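Local structure of S-layer domain-containing protein (Ruminiclostridium thermocellum ATCC 27405, 4QVS) at residues Ala113-Gln116 against Gly121-Thr124. The protein is of unknown function but contains a concanavalin A-like lectin/glucanase domain, consistent with a carbohydrate-binding or cell-surface role. Sequence-based numbering, arbitrary orientation.
Sequences AMTQ and GEKT
G121 meets the strand that ends at T115 through its peptide group: T115 OG1 lies against G121 C at 3.4 Å, in van der Waals contact, while its hydrogen bonds are with S117 N and G118 O inside the turn. The T115 oxygen stands opposite the backbone N (chi1 -172°), which sets it against the G121-E122 peptide; T115 CB itself rests on E122. Next along the chain, E122 runs its extended side chain back across the neighbouring strand. Its CG touches two residues from the side of the sheet on which their side chains lie, 4.0 Å from T115 CB and 3.9 Å from A113 CB, and the alanine methyl sits under the flat face of the carboxylate, with E122 OE1 3.4 Å from A113 CB. Beyond A113 the carboxylate reaches the next strand, 99-104, where E122 OE2 accepts a hydrogen bond from Y99 OH and forms a salt bridge with R101, a pairing that probably steadies its negative charge. K123 supplies the backbone link: its N donates to M114 O at 2.8 Å, nearly straight at 174°, and its O receives M114 N at 2.9 Å. The same K123 O also accepts a CA-H...O contact from A113 CA at 3.3 Å. The side chains of K123 and M114 lie on the opposite face of the sheet from A113 and T124, but their ends diverge; M114 rests on M100 and on P167 of the second subunit, K123 on L163 of that subunit. At T124, CG2 faces the A113 methyl in the non-hydrogen-bonded pair, while T124 O accepts a bond from N160 of the second subunit. Hydrogen-bonded and non-hydrogen-bonded pairs thus follow one another in an antiparallel beta hairpin, whose strands 110-115 and 123-126 belong to a four-stranded meander in the concanavalin A-like domain.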
ATOM      1  N   ALA A 113       6.705  -1.375 -15.434  1.00 43.67           N
ATOM      2  CA  ALA A 113       7.843  -2.133 -15.982  1.00 47.58           C
ATOM      3  C   ALA A 113       8.292  -1.527 -17.289  1.00 44.40           C
ATOM      4  O   ALA A 113       7.460  -1.052 -18.052  1.00 46.11           O
ATOM      5  CB  ALA A 113       7.461  -3.573 -16.223  1.00 49.21           C
HETATM    6  N   MSE A 114       9.608  -1.493 -17.496  1.00 49.76           N
HETATM    7  CA  MSE A 114      10.237  -1.038 -18.728  1.00 47.74           C
HETATM    8  C   MSE A 114      11.215  -2.109 -19.036  1.00 58.27           C
HETATM    9  O   MSE A 114      11.886  -2.616 -18.112  1.00 52.70           O
HETATM   10  CB  MSE A 114      11.089   0.216 -18.573  1.00 53.79           C
HETATM   11  CG  MSE A 114      10.308   1.405 -17.989  1.00 61.15           C
HETATM   12 SE   MSE A 114      11.140   3.133 -18.409  0.78 62.22          SE
HETATM   13  CE  MSE A 114      11.241   2.976 -20.363  1.00 72.80           C
ATOM     14  N   THR A 115      11.299  -2.485 -20.316  1.00 51.19           N
ATOM     15  CA  THR A 115      12.261  -3.483 -20.737  1.00 49.83           C
ATOM     16  C   THR A 115      12.662  -3.271 -22.177  1.00 50.23           C
ATOM     17  O   THR A 115      11.935  -2.711 -23.033  1.00 47.48           O
ATOM     18  CB  THR A 115      11.765  -4.938 -20.588  1.00 51.88           C
ATOM     19  OG1 THR A 115      12.830  -5.854 -20.840  1.00 49.74           O
ATOM     20  CG2 THR A 115      10.684  -5.249 -21.545  1.00 52.24           C
ATOM     21  N   GLN A 116      13.871  -3.731 -22.393  1.00 55.14           N
ATOM     22  CA  GLN A 116      14.521  -3.729 -23.654  1.00 60.71           C
ATOM     23  C   GLN A 116      14.893  -5.203 -23.971  1.00 63.41           C
ATOM     24  O   GLN A 116      15.410  -5.472 -25.030  1.00 59.86           O
ATOM     25  CB  GLN A 116      15.764  -2.844 -23.527  1.00 68.94           C
ATOM     26  CG  GLN A 116      16.253  -2.232 -24.825  1.00 83.00           C
ATOM     27  CD  GLN A 116      17.399  -1.247 -24.617  1.00 82.13           C
ATOM     28  OE1 GLN A 116      17.243  -0.040 -24.848  1.00 70.66           O
ATOM     29  NE2 GLN A 116      18.540  -1.751 -24.145  1.00 76.75           N
ATOM     30  N   GLY A 121      13.400  -9.401 -18.674  1.00 54.77           N
ATOM     31  CA  GLY A 121      14.339  -8.333 -18.407  1.00 54.71           C
ATOM     32  C   GLY A 121      13.644  -7.118 -17.841  1.00 48.51           C
ATOM     33  O   GLY A 121      14.220  -6.073 -17.745  1.00 48.83           O
ATOM     34  N   GLU A 122      12.397  -7.238 -17.491  1.00 48.69           N
ATOM     35  CA  GLU A 122      11.706  -6.068 -16.958  1.00 55.62           C
ATOM     36  C   GLU A 122      12.379  -5.443 -15.745  1.00 52.81           C
ATOM     37  O   GLU A 122      12.827  -6.138 -14.851  1.00 51.37           O
ATOM     38  CB  GLU A 122      10.290  -6.432 -16.588  1.00 56.55           C
ATOM     39  CG  GLU A 122       9.389  -6.616 -17.792  1.00 57.74           C
ATOM     40  CD  GLU A 122       7.955  -6.907 -17.378  1.00 60.52           C
ATOM     41  OE1 GLU A 122       7.695  -6.984 -16.171  1.00 53.11           O
ATOM     42  OE2 GLU A 122       7.078  -7.069 -18.252  1.00 55.70           O
ATOM     43  N   LYS A 123      12.518  -4.127 -15.790  1.00 60.64           N
ATOM     44  CA  LYS A 123      12.981  -3.322 -14.653  1.00 65.10           C
ATOM     45  C   LYS A 123      11.672  -2.732 -14.182  1.00 60.37           C
ATOM     46  O   LYS A 123      10.951  -2.121 -14.974  1.00 58.69           O
ATOM     47  CB  LYS A 123      13.931  -2.184 -15.040  1.00 69.29           C
ATOM     48  CG  LYS A 123      15.175  -2.558 -15.810  1.00 73.99           C
ATOM     49  CD  LYS A 123      15.970  -3.628 -15.108  1.00 79.29           C
ATOM     50  CE  LYS A 123      17.094  -4.105 -16.007  1.00 87.72           C
ATOM     51  NZ  LYS A 123      17.614  -5.387 -15.472  1.00 91.33           N
ATOM     52  N   THR A 124      11.386  -2.860 -12.895  1.00 58.30           N
ATOM     53  CA  THR A 124      10.082  -2.520 -12.381  1.00 56.35           C
ATOM     54  C   THR A 124      10.024  -1.630 -11.159  1.00 60.23           C
ATOM     55  O   THR A 124      11.012  -1.454 -10.453  1.00 63.62           O
ATOM     56  CB  THR A 124       9.454  -3.799 -11.902  1.00 55.32           C
ATOM     57  OG1 THR A 124      10.206  -4.253 -10.782  1.00 55.87           O
ATOM     58  CG2 THR A 124       9.521  -4.857 -12.996  1.00 60.98           C
TER